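Side-chain contacts in 3-carboxy-cis,cis-muconate cycloisomerase (Acinetobacter calcoaceticus, PDB 1Q5N), which belongs to the fumarase/aspartase (lyase) superfamily of homotetrameric, largely helical enzymes and carries the name of a cycloisomerase: residues I47-S50 and A51-I55; A78-I81 and A82-F85; V129-Q132 and V133-Y137; L435-I438 and Q439-D443. All coordinates share one frame; numbering follows the deposited sequence.

Contact 1. Residues I47-S50 and A51-I55. Unlike the reference sequence in segment 51-55: Thr53 (reference Asn), Val54 (reference Cys), Ile55 (reference Asp).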
# COMPACT_ATOMS: atom_id res chain seq x y z
N ILE A 47 -7.00 42.57 -19.01
CA ILE A 47 -6.59 42.47 -20.41
C ILE A 47 -7.76 43.02 -21.21
O ILE A 47 -8.90 43.04 -20.72
CB ILE A 47 -6.27 41.03 -20.91
CG1 ILE A 47 -7.54 40.19 -20.96
CG2 ILE A 47 -5.15 40.42 -20.06
CD1 ILE A 47 -7.38 38.88 -21.65
N PRO A 48 -7.49 43.48 -22.44
CA PRO A 48 -8.57 44.03 -23.28
C PRO A 48 -9.64 43.04 -23.67
O PRO A 48 -9.33 41.91 -24.08
CB PRO A 48 -7.82 44.58 -24.48
CG PRO A 48 -6.59 43.70 -24.56
CD PRO A 48 -6.19 43.51 -23.13
N GLN A 49 -10.88 43.47 -23.53
CA GLN A 49 -12.02 42.66 -23.87
C GLN A 49 -11.88 42.14 -25.28
O GLN A 49 -12.41 41.08 -25.62
CB GLN A 49 -13.31 43.47 -23.80
CG GLN A 49 -14.51 42.66 -24.25
CD GLN A 49 -14.76 41.42 -23.38
OE1 GLN A 49 -14.86 41.53 -22.14
NE2 GLN A 49 -14.86 40.23 -24.02
N SER A 50 -11.16 42.89 -26.10
CA SER A 50 -10.99 42.47 -27.47
C SER A 50 -10.26 41.13 -27.53
O SER A 50 -10.73 40.19 -28.18
CB SER A 50 -10.20 43.54 -28.22
OG SER A 50 -9.19 42.94 -29.03
N ALA A 51 -9.11 41.03 -26.85
CA ALA A 51 -8.29 39.81 -26.84
C ALA A 51 -9.07 38.60 -26.33
O ALA A 51 -9.00 37.52 -26.92
CB ALA A 51 -7.03 40.04 -26.01
N ALA A 52 -9.81 38.79 -25.23
CA ALA A 52 -10.62 37.73 -24.64
C ALA A 52 -11.58 37.16 -25.67
O ALA A 52 -11.77 35.93 -25.75
CB ALA A 52 -11.40 38.26 -23.45
N THR A 53 -12.20 38.03 -26.47
CA THR A 53 -13.16 37.57 -27.47
C THR A 53 -12.48 36.75 -28.58
O THR A 53 -13.04 35.76 -29.04
CB THR A 53 -13.98 38.75 -28.08
OG1 THR A 53 -14.89 39.25 -27.10
CG2 THR A 53 -14.80 38.29 -29.27
N VAL A 54 -11.29 37.14 -29.00
CA VAL A 54 -10.58 36.39 -30.02
C VAL A 54 -10.13 35.01 -29.48
O VAL A 54 -10.21 33.99 -30.17
CB VAL A 54 -9.36 37.17 -30.47
CG1 VAL A 54 -8.41 36.26 -31.24
CG2 VAL A 54 -9.80 38.34 -31.32
N ILE A 55 -9.66 35.00 -28.24
CA ILE A 55 -9.24 33.76 -27.60
C ILE A 55 -10.49 32.83 -27.45
O ILE A 55 -10.48 31.67 -27.87
CB ILE A 55 -8.60 34.10 -26.22
CG1 ILE A 55 -7.26 34.78 -26.42
CG2 ILE A 55 -8.42 32.85 -25.41
CD1 ILE A 55 -6.70 35.34 -25.15
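Gln49 and Thr53, one turn apart at the start of helix 49-59, meet through their polar ends: Gln49 NE2 gives a hydrogen bond to Thr53 OG1 at 3.2 Å. The hydroxyl lies almost exactly in the plane of the amide, so the N-H is well aimed, with an angle of 157° at the hydrogen. Two torsions bring the amide there. CG of Gln49 stands anti to the backbone N (chi1 176°), and the chain then bends at chi2 (61°), turning the amide forward along the helix, toward Thr53. The main chain makes the matching i to i+4 bond, Thr53 N to Gln49 O at 3.2 Å, and Val54 N bonds to Ser50 O likewise. Pro48 is the N-cap; its ring suits a position that needs no N-H, and its CG packs on Ala51 CB at 4.0 Å, while its carbonyl takes a weak bond from Ala52 N. Small alanines suit the inner side, where Ala52 meets Ala42 of helix 23-43 and Ala51 meets Tyr103. The chemistry is thus divided by face: methyl groups turn to the protein, and an exposed glutamine and a threonine pair their own polar groups across the first turn.

Contact 2. Residues A78-I81 and A82-F85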
# COMPACT_ATOMS: atom_id res chain seq x y z
N ALA A 78 9.55 18.73 -21.28
CA ALA A 78 9.21 19.81 -20.39
C ALA A 78 8.89 19.33 -18.93
O ALA A 78 9.05 20.07 -17.96
CB ALA A 78 8.04 20.60 -20.99
N GLY A 79 8.42 18.10 -18.79
CA GLY A 79 8.10 17.61 -17.46
C GLY A 79 6.63 17.74 -17.09
O GLY A 79 6.27 17.34 -15.99
N ASN A 80 5.83 18.36 -17.96
CA ASN A 80 4.38 18.49 -17.80
C ASN A 80 3.74 18.89 -19.12
O ASN A 80 4.40 19.41 -20.02
CB ASN A 80 3.95 19.44 -16.66
CG ASN A 80 4.10 20.90 -16.98
OD1 ASN A 80 3.47 21.45 -17.90
ND2 ASN A 80 4.94 21.56 -16.19
N ILE A 81 2.45 18.61 -19.24
CA ILE A 81 1.71 18.88 -20.43
C ILE A 81 1.38 20.33 -20.66
O ILE A 81 1.27 20.76 -21.81
CB ILE A 81 0.38 18.13 -20.39
CG1 ILE A 81 0.65 16.65 -20.20
CG2 ILE A 81 -0.40 18.35 -21.70
CD1 ILE A 81 -0.63 15.89 -19.87
N ALA A 82 1.23 21.10 -19.58
CA ALA A 82 0.80 22.48 -19.76
C ALA A 82 1.75 23.34 -20.58
O ALA A 82 1.30 24.11 -21.42
CB ALA A 82 0.55 23.13 -18.42
N ILE A 83 3.06 23.21 -20.35
CA ILE A 83 4.04 24.02 -21.06
C ILE A 83 3.95 23.93 -22.60
O ILE A 83 3.79 24.94 -23.26
CB ILE A 83 5.48 23.71 -20.51
CG1 ILE A 83 5.65 24.37 -19.13
CG2 ILE A 83 6.56 24.25 -21.45
CD1 ILE A 83 6.85 23.91 -18.37
N PRO A 84 4.01 22.72 -23.17
CA PRO A 84 3.93 22.60 -24.63
C PRO A 84 2.50 22.90 -25.09
O PRO A 84 2.28 23.28 -26.22
CB PRO A 84 4.30 21.14 -24.88
CG PRO A 84 5.00 20.71 -23.61
CD PRO A 84 4.26 21.41 -22.56
N PHE A 85 1.54 22.70 -24.21
CA PHE A 85 0.18 22.97 -24.59
C PHE A 85 -0.00 24.49 -24.78
O PHE A 85 -0.64 24.92 -25.73
CB PHE A 85 -0.76 22.44 -23.52
CG PHE A 85 -2.08 23.13 -23.47
CD1 PHE A 85 -3.11 22.77 -24.33
CD2 PHE A 85 -2.31 24.14 -22.55
CE1 PHE A 85 -4.35 23.43 -24.27
CE2 PHE A 85 -3.55 24.81 -22.48
CZ PHE A 85 -4.56 24.45 -23.33
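Ala78 CB sits at the apolar centre of this helix-to-helix turn, 4.0 Å from Ile83 CG2 and equally far from Pro84 CG. The motif is an N-terminal side-chain cap: helix 68-78 ends, Gly79 breaks out of helical geometry, and Asn80 receives the first turn of helix 82-94. Gly79 has a positive phi (96°), at which a side chain would press on the preceding carbonyl oxygen, and this explains the glycine. Its own carbonyl oxygen accepts from His325 NE2.

Pro84 suits the first turn of a helix, where a backbone N-H is not yet required, and its CD rests 3.2 Å from Asn80 O. Ile81 sends CG2 along the helix to Phe85 CB. Beyond this turn Ile81 packs on Leu71 and on Tyr8 of the second subunit, while Phe85 leans on Val27 and Met30 of helix 23-43, so the apolar side chains join several helices and reach a neighbouring chain.

At the polar edge, Asn80 holds CG between its backbone N and carbonyl carbon (chi1 75°), which brings the amide to the N-terminal end of helix 82-94. Its side chain crosses that of Ile83 at about a right angle, with ND2 3.7 Å from Ile83 CD1. The short, flat asparagine can turn its oxygen to an N-H of the first turn, which has no helical carbonyl before it: Asn80 OD1 accepts from Ile83 N at 3.0 Å, with the donor tilted 17° from the carbonyl plane.

Contact 3. Residues V129-Q132 and V133-Y137; sequences VQNQ and VQQCY
The long helix 110-146, part of the helical core of this superfamily fold, contributes two central turns in which side chains four residues apart meet. Val129 and Val133 form the apolar stripe: Val129 CG1 approaches Val133 CG2 at 4.4 Å, and beta-branched side chains suit this buried side, where Val133 continues onto Leu181 of helix 166-191. The backbone is regular, with Val133 N bonded to Val129 O at 2.9 Å and Cys136 N bonded to Gln132 O at the same length. Cys136, small and buried, fits against Phe177.

Polar residues reach both neighbouring helices. Gln132 reaches helix 323-351 with an extended chain and gives NE2 to the carbonyl of Ala339, so its buried donor is satisfied. Gln130 spans to helix 166-191, its amide bonded to Lys188 and Asn185. Asn131 and Gln135 are neighbours on a more open side, their side chains crossing at an oblique angle. CG of Gln135 lies beside the backbone N (chi1 -68°), directing the chain back over the preceding turn and bringing CG within 3.5 Å of Asn131 O. The two amide planes are only 29° apart, and Asn131 OD1 stands 3.4 Å from Gln135 NE2.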
# COMPACT_ATOMS: atom_id res chain seq x y z
N VAL A 129 -20.51 9.26 -10.97
CA VAL A 129 -20.40 8.31 -9.87
C VAL A 129 -21.57 8.49 -8.91
O VAL A 129 -22.15 7.51 -8.43
CB VAL A 129 -19.05 8.47 -9.10
CG1 VAL A 129 -19.13 7.83 -7.72
CG2 VAL A 129 -17.94 7.84 -9.89
N GLN A 130 -21.93 9.74 -8.66
CA GLN A 130 -23.03 9.99 -7.73
C GLN A 130 -24.33 9.41 -8.30
O GLN A 130 -25.13 8.79 -7.60
CB GLN A 130 -23.20 11.49 -7.47
CG GLN A 130 -24.42 11.80 -6.63
CD GLN A 130 -24.39 13.18 -6.03
OE1 GLN A 130 -23.77 14.11 -6.55
NE2 GLN A 130 -25.09 13.33 -4.89
N ASN A 131 -24.54 9.61 -9.59
CA ASN A 131 -25.74 9.07 -10.15
C ASN A 131 -25.72 7.52 -10.09
O ASN A 131 -26.75 6.91 -9.88
CB ASN A 131 -25.92 9.57 -11.57
CG ASN A 131 -27.24 9.11 -12.16
OD1 ASN A 131 -27.27 8.47 -13.21
ND2 ASN A 131 -28.36 9.40 -11.45
N GLN A 132 -24.56 6.89 -10.29
CA GLN A 132 -24.49 5.43 -10.20
C GLN A 132 -24.82 4.99 -8.78
O GLN A 132 -25.57 4.06 -8.57
CB GLN A 132 -23.10 4.94 -10.54
CG GLN A 132 -22.70 5.17 -11.97
CD GLN A 132 -21.26 4.72 -12.20
OE1 GLN A 132 -20.35 5.27 -11.61
NE2 GLN A 132 -21.06 3.70 -13.05
N VAL A 133 -24.30 5.70 -7.78
CA VAL A 133 -24.60 5.30 -6.40
C VAL A 133 -26.10 5.44 -6.11
O VAL A 133 -26.69 4.61 -5.41
CB VAL A 133 -23.81 6.14 -5.41
CG1 VAL A 133 -24.30 5.88 -4.00
CG2 VAL A 133 -22.33 5.81 -5.56
N GLN A 134 -26.71 6.52 -6.63
CA GLN A 134 -28.11 6.80 -6.45
C GLN A 134 -28.94 5.62 -7.05
O GLN A 134 -29.89 5.17 -6.43
CB GLN A 134 -28.44 8.12 -7.18
CG GLN A 134 -29.87 8.57 -7.08
CD GLN A 134 -30.28 8.88 -5.62
OE1 GLN A 134 -29.64 9.70 -4.95
NE2 GLN A 134 -31.35 8.24 -5.14
N GLN A 135 -28.62 5.17 -8.25
CA GLN A 135 -29.34 4.05 -8.83
C GLN A 135 -29.12 2.74 -8.05
O GLN A 135 -30.05 1.94 -7.90
CB GLN A 135 -28.93 3.81 -10.27
CG GLN A 135 -29.33 4.87 -11.16
CD GLN A 135 -28.88 4.56 -12.54
OE1 GLN A 135 -29.51 3.76 -13.24
NE2 GLN A 135 -27.76 5.16 -12.95
N CYS A 136 -27.87 2.52 -7.59
CA CYS A 136 -27.57 1.35 -6.79
C CYS A 136 -28.43 1.42 -5.53
O CYS A 136 -29.03 0.42 -5.15
CB CYS A 136 -26.07 1.28 -6.40
SG CYS A 136 -25.02 0.69 -7.73
N TYR A 137 -28.49 2.58 -4.89
CA TYR A 137 -29.30 2.75 -3.67
C TYR A 137 -30.80 2.41 -3.91
O TYR A 137 -31.41 1.61 -3.19
CB TYR A 137 -29.17 4.18 -3.21
CG TYR A 137 -29.95 4.54 -1.95
CD1 TYR A 137 -29.88 3.75 -0.81
CD2 TYR A 137 -30.65 5.76 -1.88
CE1 TYR A 137 -30.44 4.14 0.36
CE2 TYR A 137 -31.23 6.18 -0.68
CZ TYR A 137 -31.12 5.38 0.43
OH TYR A 137 -31.62 5.84 1.63

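Contact 4. Residues L435-I438 and Q439-D443; sequences LGNI and QDQID
Asn437 OD1 accepts a hydrogen bond of 2.8 Å from Gln441 NE2, joining the residue before helix 438-447 to its first turn. The two side chains meet at about a right angle. The acceptor lies in the amide plane of Gln441, yet the donor is tilted 32° from the carbonyl plane of Asn437. Gln441 is long enough to reach back because it is extended beyond CG (chi2 178°), and its backbone N also bonds to Asn437 O, at 3.1 Å. Gln441 NE2 has a second acceptor in Gly201 O of the third subunit, and Asn437 ND2 bonds to Ser211 OG there; Gln441 OE1 accepts from His168 of its own chain and from Thr229 N of the third subunit.

A type II' turn over Leu435 to Ile438 leads into the helix; Gly436, with positive phi, suits its second position. A water joins the two sides, giving a 2.6 Å bond to Gly436 O and accepting from Gln439 N at 3.0 Å. Ile438 CG2 packs on Ile442 CD1 at 3.9 Å, and both side chains touch Thr165. Gln439 OE1 accepts a hydrogen bond from Arg148, with which Asp443 makes a salt bridge, and Asp440 OD2 bonds to Ser211 of the third subunit. The buried amides of Asn437 and Gln441 can give and take bonds without adding charge, probably suiting this boundary, whereas charged Asp440 is exposed.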
# COMPACT_ATOMS: atom_id res chain seq x y z
N LEU A 435 -36.17 -14.60 13.79
CA LEU A 435 -35.55 -13.52 13.03
C LEU A 435 -35.37 -12.23 13.83
O LEU A 435 -34.96 -11.23 13.28
CB LEU A 435 -36.38 -13.27 11.78
CG LEU A 435 -36.41 -14.42 10.78
CD1 LEU A 435 -37.49 -14.14 9.70
CD2 LEU A 435 -35.04 -14.59 10.10
N GLY A 436 -35.66 -12.27 15.12
CA GLY A 436 -35.50 -11.11 15.98
C GLY A 436 -36.09 -9.82 15.42
O GLY A 436 -37.22 -9.81 14.94
N ASN A 437 -35.33 -8.72 15.44
CA ASN A 437 -35.90 -7.49 14.93
C ASN A 437 -35.47 -7.17 13.50
O ASN A 437 -35.34 -6.01 13.14
CB ASN A 437 -35.57 -6.31 15.85
CG ASN A 437 -34.15 -5.76 15.61
OD1 ASN A 437 -33.24 -6.48 15.18
ND2 ASN A 437 -33.97 -4.48 15.91
N ILE A 438 -35.27 -8.19 12.66
CA ILE A 438 -34.86 -7.91 11.28
C ILE A 438 -35.85 -7.02 10.49
O ILE A 438 -35.43 -6.22 9.67
CB ILE A 438 -34.59 -9.22 10.50
CG1 ILE A 438 -33.19 -9.74 10.83
CG2 ILE A 438 -34.74 -9.00 9.03
CD1 ILE A 438 -32.88 -11.01 10.13
N GLN A 439 -37.15 -7.17 10.72
CA GLN A 439 -38.15 -6.38 9.99
C GLN A 439 -38.10 -4.93 10.44
O GLN A 439 -38.26 -4.04 9.60
CB GLN A 439 -39.56 -7.00 10.15
CG GLN A 439 -39.61 -8.45 9.54
CD GLN A 439 -39.09 -8.49 8.12
OE1 GLN A 439 -39.24 -7.52 7.39
NE2 GLN A 439 -38.48 -9.60 7.72
N ASP A 440 -37.85 -4.68 11.73
CA ASP A 440 -37.70 -3.30 12.21
C ASP A 440 -36.48 -2.67 11.50
O ASP A 440 -36.53 -1.48 11.08
CB ASP A 440 -37.42 -3.23 13.73
CG ASP A 440 -38.63 -3.60 14.60
OD1 ASP A 440 -39.75 -3.74 14.05
OD2 ASP A 440 -38.46 -3.74 15.84
N GLN A 441 -35.38 -3.44 11.36
CA GLN A 441 -34.18 -2.90 10.70
C GLN A 441 -34.45 -2.60 9.24
O GLN A 441 -34.06 -1.53 8.75
CB GLN A 441 -32.98 -3.84 10.84
CG GLN A 441 -32.40 -3.93 12.28
CD GLN A 441 -31.24 -4.92 12.37
OE1 GLN A 441 -30.25 -4.80 11.63
NE2 GLN A 441 -31.36 -5.91 13.25
N ILE A 442 -35.14 -3.52 8.55
CA ILE A 442 -35.43 -3.23 7.17
C ILE A 442 -36.34 -1.98 7.06
O ILE A 442 -36.13 -1.13 6.19
CB ILE A 442 -36.08 -4.45 6.47
CG1 ILE A 442 -35.06 -5.62 6.47
CG2 ILE A 442 -36.60 -4.05 5.07
CD1 ILE A 442 -35.53 -6.92 5.78
N ASP A 443 -37.34 -1.84 7.95
CA ASP A 443 -38.22 -0.67 7.89
C ASP A 443 -37.41 0.61 8.17
O ASP A 443 -37.66 1.66 7.56
CB ASP A 443 -39.36 -0.73 8.94
CG ASP A 443 -40.43 -1.76 8.59
OD1 ASP A 443 -40.69 -2.00 7.39
OD2 ASP A 443 -41.03 -2.31 9.55
O HOH W 1 -38.18 -9.26 12.59

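The four contacts follow one another along the chain, and none touches another. Contacts 1 and 2 lie towards one end of the elongated subunit, their centres 24 Å apart; both pack on helix 23-43, which thus touches helix 49-59 and helix 82-94. Contact 3 is near the middle, its centre 9 Å from that of the chain, on helix 110-146, whose beginning also covers contact 2. Contact 4 starts helix 438-447 on the opposite side of the chain's centre from contacts 1 and 2, 65 Å from contact 1 between centres. Helix 166-191 packs against contacts 3 and 4, whose nearest atoms are about 9 Å apart. Contacts 2 and 4 meet different neighbouring subunits, so both take part in the tetramer.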